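Local coordinates for conserved domain protein (Porphyromonas gingivalis, PDB 3PNN), which probably acts as a cytoplasmic glycosyltransferase, with a Rossmann-like alpha/beta/alpha fold, that forms glycosidic linkages, at residues Y154-T159 with T186-T191; G169-D174 with T180-R185; F274-S279 with P283-K288. One frame throughout, in Å; residues are numbered along the deposited sequence. Where two conformers were deposited one is given.

Contact 1: residues Y154-T159 with T186-T191; sequences YRVGNT and TGIERT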
# COMPACT_ATOMS: atom_id res chain seq x y z
N TYR A 154 -5.07 -8.81 6.85
CA TYR A 154 -4.88 -8.64 8.29
C TYR A 154 -6.25 -8.73 8.98
O TYR A 154 -7.28 -8.70 8.32
CB TYR A 154 -4.20 -7.31 8.57
CG TYR A 154 -2.77 -7.31 8.06
CD1 TYR A 154 -1.72 -7.70 8.90
CD2 TYR A 154 -2.48 -7.00 6.73
CE1 TYR A 154 -0.41 -7.75 8.45
CE2 TYR A 154 -1.17 -7.05 6.26
CZ TYR A 154 -0.14 -7.42 7.12
OH TYR A 154 1.16 -7.48 6.66
N ARG A 155 -6.26 -8.87 10.31
CA ARG A 155 -7.52 -8.94 11.05
C ARG A 155 -7.84 -7.57 11.64
O ARG A 155 -7.00 -6.96 12.28
CB ARG A 155 -7.47 -10.01 12.15
CG ARG A 155 -7.45 -11.46 11.61
CD ARG A 155 -6.03 -12.04 11.45
NE ARG A 155 -6.07 -13.41 10.92
CZ ARG A 155 -6.36 -14.49 11.65
NH1 ARG A 155 -6.64 -14.36 12.94
NH2 ARG A 155 -6.38 -15.70 11.09
N VAL A 156 -9.06 -7.08 11.41
CA VAL A 156 -9.39 -5.70 11.76
C VAL A 156 -9.13 -5.39 13.23
O VAL A 156 -8.64 -4.30 13.56
CB VAL A 156 -10.85 -5.35 11.40
CG1 VAL A 156 -11.84 -6.15 12.27
CG2 VAL A 156 -11.08 -3.84 11.55
N GLY A 157 -9.42 -6.34 14.12
CA GLY A 157 -9.26 -6.13 15.55
C GLY A 157 -7.83 -5.87 15.98
O GLY A 157 -7.57 -5.33 17.06
N ASN A 158 -6.89 -6.26 15.13
CA ASN A 158 -5.47 -6.02 15.38
C ASN A 158 -4.98 -4.69 14.80
O ASN A 158 -3.81 -4.35 14.94
CB ASN A 158 -4.62 -7.15 14.76
CG ASN A 158 -4.86 -8.50 15.40
OD1 ASN A 158 -5.16 -8.61 16.59
ND2 ASN A 158 -4.72 -9.55 14.60
N THR A 159 -5.87 -3.95 14.14
CA THR A 159 -5.44 -2.74 13.42
C THR A 159 -6.09 -1.46 13.91
O THR A 159 -6.07 -0.45 13.21
CB THR A 159 -5.73 -2.85 11.90
OG1 THR A 159 -7.15 -2.75 11.67
CG2 THR A 159 -5.20 -4.19 11.33
N THR A 186 -14.59 4.23 6.76
CA THR A 186 -13.95 5.13 7.72
C THR A 186 -14.59 5.00 9.10
O THR A 186 -15.69 4.48 9.23
CB THR A 186 -14.04 6.61 7.30
OG1 THR A 186 -15.42 7.00 7.20
CG2 THR A 186 -13.35 6.86 5.97
N GLY A 187 -13.88 5.48 10.11
CA GLY A 187 -14.43 5.61 11.45
C GLY A 187 -14.59 4.34 12.25
O GLY A 187 -15.38 4.29 13.20
N ILE A 188 -13.84 3.30 11.88
CA ILE A 188 -13.91 2.03 12.59
C ILE A 188 -13.29 2.15 13.97
O ILE A 188 -12.12 2.51 14.11
CB ILE A 188 -13.19 0.90 11.81
CG1 ILE A 188 -13.69 0.86 10.36
CG2 ILE A 188 -13.38 -0.44 12.52
CD1 ILE A 188 -12.89 -0.07 9.47
N GLU A 189 -14.08 1.83 14.99
CA GLU A 189 -13.62 1.90 16.37
C GLU A 189 -14.18 0.74 17.17
O GLU A 189 -15.29 0.27 16.90
CB GLU A 189 -14.09 3.20 17.03
CG GLU A 189 -13.39 4.46 16.57
CD GLU A 189 -13.78 5.67 17.41
OE1 GLU A 189 -14.77 6.36 17.05
OE2 GLU A 189 -13.11 5.93 18.44
N ARG A 190 -13.43 0.29 18.16
CA ARG A 190 -13.99 -0.64 19.13
C ARG A 190 -14.59 0.19 20.24
O ARG A 190 -13.87 0.77 21.06
CB ARG A 190 -12.94 -1.60 19.69
CG ARG A 190 -13.56 -2.70 20.55
CD ARG A 190 -12.52 -3.59 21.20
NE ARG A 190 -11.80 -4.41 20.24
CZ ARG A 190 -10.54 -4.18 19.84
NH1 ARG A 190 -9.97 -4.99 18.96
NH2 ARG A 190 -9.87 -3.15 20.33
N THR A 191 -15.91 0.28 20.24
CA THR A 191 -16.64 1.02 21.26
C THR A 191 -17.24 0.03 22.24
O THR A 191 -18.18 -0.70 21.91
CB THR A 191 -17.72 1.91 20.63
OG1 THR A 191 -18.41 1.18 19.61
CG2 THR A 191 -17.08 3.14 20.00
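R190 reaches across from strand 179-191 to the carbonyl oxygen of G157, while one residue before G157 and two before R190, V156 and I188 meet through their CG2 methyls. The arginine leaves its strand with CG anti to the backbone N and bends at chi3 (-68°), which turns the guanidinium back toward the short 3-10 turn that follows strand 148-155. NH1 donates to G157 O at 3.1 Å. The oxygen lies in the guanidinium plane, at its edge, and the NH1 in turn sits in the carbonyl plane on a lone pair, so the two flat groups present themselves well to each other even though the bond is bent at the hydrogen (142°). The same NH1 also forms a salt bridge with E209 OE1, its stronger polar partner.

V156 points toward the strand and sets its CG2 against CG2 of I188 at 4.2 Å, a light touch between branch ends. I188 is buried, resting also on V166, I195 and F197, and V156 leans on I195 and V213. G187 and I188 both face V166 in a G1 beta bulge, with the positive phi of G187 (76°) that suits a glycine.

The turn bearing G157 is braced from within. V156 O accepts from both T159 N and T159 OG1, each at 2.9 Å, and N158 N binds R155 O.

The chemistry is therefore split: a small apolar touch inside, and outside it a charged group that donates to a backbone carbonyl. Because E209 shares the guanidinium and is backbone-bonded to G157, its carboxylate probably balances the arginine's charge and helps hold NH1 at the turn.

Contact 2: residues G169-D174 with T180-R185; sequences GVCQVD and TGVVER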
# COMPACT_ATOMS: atom_id res chain seq x y z
N GLY A 169 -9.90 -1.00 4.37
CA GLY A 169 -10.56 -1.71 3.29
C GLY A 169 -11.20 -2.97 3.85
O GLY A 169 -10.51 -3.97 4.09
N VAL A 170 -12.52 -2.94 4.06
CA VAL A 170 -13.21 -4.09 4.63
C VAL A 170 -13.51 -5.12 3.55
O VAL A 170 -14.13 -4.81 2.53
CB VAL A 170 -14.51 -3.67 5.36
CG1 VAL A 170 -15.26 -4.89 5.83
CG2 VAL A 170 -14.17 -2.76 6.54
N CYS A 171 -13.05 -6.35 3.78
CA CYS A 171 -13.07 -7.37 2.73
C CYS A 171 -14.13 -8.44 2.95
O CYS A 171 -14.34 -8.89 4.07
CB CYS A 171 -11.72 -8.07 2.69
SG CYS A 171 -10.41 -6.99 2.15
N GLN A 172 -14.77 -8.86 1.87
CA GLN A 172 -15.60 -10.06 1.89
C GLN A 172 -14.77 -11.16 1.24
O GLN A 172 -14.26 -10.97 0.14
CB GLN A 172 -16.88 -9.85 1.09
CG GLN A 172 -17.64 -8.60 1.52
CD GLN A 172 -17.96 -8.63 3.00
OE1 GLN A 172 -18.41 -9.65 3.52
NE2 GLN A 172 -17.72 -7.51 3.69
N VAL A 173 -14.63 -12.29 1.93
CA VAL A 173 -13.77 -13.37 1.45
C VAL A 173 -14.51 -14.70 1.50
O VAL A 173 -15.12 -15.04 2.52
CB VAL A 173 -12.47 -13.46 2.27
CG1 VAL A 173 -11.52 -14.49 1.67
CG2 VAL A 173 -11.79 -12.09 2.34
N ASP A 174 -14.48 -15.45 0.41
CA ASP A 174 -15.29 -16.68 0.35
C ASP A 174 -14.50 -17.88 0.87
O ASP A 174 -13.36 -17.74 1.30
CB ASP A 174 -15.85 -16.92 -1.06
CG ASP A 174 -14.77 -17.30 -2.08
OD1 ASP A 174 -13.67 -17.73 -1.68
OD2 ASP A 174 -15.05 -17.18 -3.29
N THR A 180 -14.20 -11.32 -2.65
CA THR A 180 -15.40 -11.12 -3.46
C THR A 180 -15.82 -9.66 -3.44
O THR A 180 -16.64 -9.24 -4.25
CB THR A 180 -16.58 -12.00 -2.99
OG1 THR A 180 -16.94 -11.63 -1.66
CG2 THR A 180 -16.21 -13.47 -3.03
N GLY A 181 -15.25 -8.90 -2.52
CA GLY A 181 -15.56 -7.48 -2.43
C GLY A 181 -14.64 -6.76 -1.46
O GLY A 181 -14.24 -7.33 -0.45
N VAL A 182 -14.30 -5.52 -1.77
CA VAL A 182 -13.56 -4.69 -0.83
C VAL A 182 -14.05 -3.25 -0.93
O VAL A 182 -14.19 -2.69 -2.03
CB VAL A 182 -12.03 -4.82 -1.05
CG1 VAL A 182 -11.66 -4.49 -2.50
CG2 VAL A 182 -11.28 -3.93 -0.08
N VAL A 183 -14.35 -2.66 0.22
CA VAL A 183 -14.85 -1.29 0.24
C VAL A 183 -14.26 -0.52 1.42
O VAL A 183 -14.31 -0.97 2.57
CB VAL A 183 -16.39 -1.25 0.35
CG1 VAL A 183 -17.04 -1.98 -0.83
CG2 VAL A 183 -16.84 -1.85 1.67
N GLU A 184 -13.68 0.64 1.12
CA GLU A 184 -13.07 1.48 2.15
C GLU A 184 -14.13 1.99 3.13
O GLU A 184 -15.10 2.63 2.72
CB GLU A 184 -12.34 2.66 1.51
CG GLU A 184 -11.42 3.42 2.46
CD GLU A 184 -10.16 2.62 2.81
OE1 GLU A 184 -9.69 1.84 1.96
OE2 GLU A 184 -9.65 2.79 3.93
N ARG A 185 -13.94 1.70 4.41
CA ARG A 185 -14.84 2.19 5.45
C ARG A 185 -14.06 3.05 6.45
O ARG A 185 -13.00 2.64 6.92
CB ARG A 185 -15.48 1.02 6.20
CG ARG A 185 -16.24 0.04 5.32
CD ARG A 185 -17.44 0.70 4.63
NE ARG A 185 -18.26 -0.28 3.94
CZ ARG A 185 -19.38 0.00 3.28
NH1 ARG A 185 -19.82 1.25 3.22
NH2 ARG A 185 -20.06 -0.97 2.68
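R185 packs across V170 where strands 166-173 and 179-191 run antiparallel, and its chain can be followed outward. CB lies 4.0 Å from V170 CG2, and CG is nearer, 3.7 Å from the same methyl. The two side chains meet at about a right angle. CG stands anti to the carbonyl carbon, a bend at chi2 (-63°) turns CD off the valine, and from there the chain runs extended to the guanidinium, where NH1 forms a salt bridge with E200.

V170 owes that contact to its CG2, which lies beside its own backbone N. The backbone N and O of V170 both pair with V183: V170 N to V183 O at 3.1 Å, the donor standing above the carbonyl plane, and V183 N to V170 O at 3.2 Å.

The sheet face bearing C171, V182 and E184 carries a different pairing, with C171 SG against V182 CG2 at 3.9 Å. The carboxylate of E184 folds back toward G169, and its OE2 bonds to S167.

Near the turn, Q172 N donates to G181 O and T180 N to Q172 O, both at 2.8 Å and nearly straight. T180 and G181 thus both face Q172, a classic beta bulge. D174 OD1 accepts from the backbone N of K176 and of L178, which probably helps to order the connection. Altogether this is a beta hairpin, bulged close to its turn, whose first strand is also paired with strand 212-215.

Contact 3: residues F274-S279 with P283-K288; sequences FGVTYS and PGVVAK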
# COMPACT_ATOMS: atom_id res chain seq x y z
N PHE A 274 1.63 -2.74 12.22
CA PHE A 274 1.46 -1.54 13.02
C PHE A 274 1.86 -0.27 12.28
O PHE A 274 2.52 -0.30 11.25
CB PHE A 274 2.10 -1.63 14.39
CG PHE A 274 3.48 -2.17 14.39
CD1 PHE A 274 4.57 -1.33 14.20
CD2 PHE A 274 3.70 -3.53 14.62
CE1 PHE A 274 5.87 -1.84 14.22
CE2 PHE A 274 4.99 -4.04 14.64
CZ PHE A 274 6.08 -3.19 14.44
N GLY A 275 1.42 0.86 12.82
CA GLY A 275 1.57 2.12 12.14
C GLY A 275 1.06 3.22 13.03
O GLY A 275 0.37 2.96 14.03
N VAL A 276 1.40 4.45 12.68
CA VAL A 276 1.04 5.59 13.49
C VAL A 276 -0.15 6.27 12.84
O VAL A 276 0.01 6.99 11.86
CB VAL A 276 2.21 6.58 13.61
CG1 VAL A 276 1.81 7.83 14.43
CG2 VAL A 276 3.43 5.91 14.21
N THR A 277 -1.35 6.02 13.36
CA THR A 277 -2.54 6.70 12.83
C THR A 277 -2.71 8.05 13.50
O THR A 277 -2.93 9.06 12.84
CB THR A 277 -3.82 5.85 13.04
OG1 THR A 277 -3.59 4.51 12.60
CG2 THR A 277 -4.98 6.44 12.25
N TYR A 278 -2.60 8.06 14.83
CA TYR A 278 -2.68 9.28 15.61
C TYR A 278 -1.35 9.43 16.33
O TYR A 278 -0.70 8.42 16.64
CB TYR A 278 -3.81 9.19 16.64
CG TYR A 278 -5.19 9.09 16.03
CD1 TYR A 278 -5.91 10.23 15.70
CD2 TYR A 278 -5.77 7.84 15.78
CE1 TYR A 278 -7.17 10.15 15.14
CE2 TYR A 278 -7.03 7.75 15.22
CZ TYR A 278 -7.73 8.90 14.90
OH TYR A 278 -8.98 8.81 14.34
N SER A 279 -0.94 10.66 16.61
CA SER A 279 0.37 10.90 17.22
C SER A 279 0.54 10.10 18.51
O SER A 279 1.62 9.58 18.79
CB SER A 279 0.60 12.41 17.46
OG SER A 279 -0.38 12.95 18.34
N PRO A 283 4.39 6.10 20.49
CA PRO A 283 5.22 5.40 21.48
C PRO A 283 5.01 3.87 21.46
O PRO A 283 5.96 3.12 21.71
CB PRO A 283 4.74 6.00 22.81
CG PRO A 283 4.31 7.37 22.43
CD PRO A 283 3.66 7.23 21.09
N GLY A 284 3.81 3.42 21.12
CA GLY A 284 3.54 2.00 21.08
C GLY A 284 4.29 1.35 19.94
O GLY A 284 4.76 0.21 20.05
N VAL A 285 4.42 2.07 18.83
CA VAL A 285 5.16 1.57 17.69
C VAL A 285 6.66 1.54 18.01
O VAL A 285 7.34 0.56 17.72
CB VAL A 285 4.89 2.42 16.42
CG1 VAL A 285 5.76 1.92 15.26
CG2 VAL A 285 3.39 2.34 16.06
N VAL A 286 7.17 2.62 18.61
CA VAL A 286 8.55 2.62 19.11
C VAL A 286 8.81 1.38 19.99
O VAL A 286 9.82 0.68 19.84
CB VAL A 286 8.86 3.90 19.92
CG1 VAL A 286 10.22 3.79 20.61
CG2 VAL A 286 8.81 5.16 19.02
N ALA A 287 7.89 1.10 20.90
CA ALA A 287 8.07 -0.02 21.81
C ALA A 287 8.06 -1.37 21.08
O ALA A 287 8.84 -2.27 21.40
CB ALA A 287 7.02 0.00 22.93
N LYS A 288 7.20 -1.52 20.08
CA LYS A 288 7.11 -2.79 19.36
C LYS A 288 8.38 -3.05 18.56
O LYS A 288 8.88 -4.18 18.53
CB LYS A 288 5.90 -2.82 18.44
CG LYS A 288 5.76 -4.13 17.69
CD LYS A 288 5.60 -5.30 18.65
CE LYS A 288 5.42 -6.61 17.90
NZ LYS A 288 5.26 -7.75 18.84
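F274 lays its ring against helix 282-294, with K288 over one face and V285 at an oblique angle to it. The phenylalanine CG sits between the backbone N and the carbonyl carbon (chi1 46°), a rotamer that swings the ring toward the helix. K288 CB stands 4.2 Å from the ring centroid, 17° off the normal and offset toward the rim, a CH-pi contact. The lysine CG is anti to its backbone N, and a turn at chi2 (60°) starts an otherwise extended chain that carries the amino end away from the loop. This is one of two conformers of K288, and its detail against the ring is less certain.

The two methyls of V285 go to different neighbours. CG1, anti to the backbone N, lies 3.6 Å from F274 CD1. CG2, anti to the carbonyl carbon, lies 3.7 Å from G275 O and 4.0 Å from V276 CG2, the two valines meeting obliquely. At the start of the helix, P283 CD approaches S279 O at 3.9 Å.

Other residues complete the packing: F126 stacks on the F274 ring, L289 and L292 touch it from the next part of the helix, and I28 packs on V285.

The contact rests mainly on apolar packing, with two carbonyl oxygens close to carbons and without a hydrogen bond between the segments. Polar ties lie just beside it, where D281 OD2 accepts from Y278 N. The loop is thus seated on the helix by ring and methyl packing, and in the conformer described K288 meets the ring with its aliphatic part.

How the contacts relate
Along the chain, contact 1 opens at the end of strand 148-155 and closes on the far part of strand 179-191, 27 residues later. Contact 2 falls within that interval: it is the hairpin of strands 166-173 and 179-191, with only five residues between its segments. The two share strand 179-191 and touch, I188 CD1 lying 4.2 Å from V170 CG2. Contact 3 follows in series, after strand 263-268, where the loop ahead of helix 282-294 folds back on that helix and closes a very short gap. Its centre is about 15 Å from that of contact 1 and about 25 Å from that of contact 2, and it touches neither.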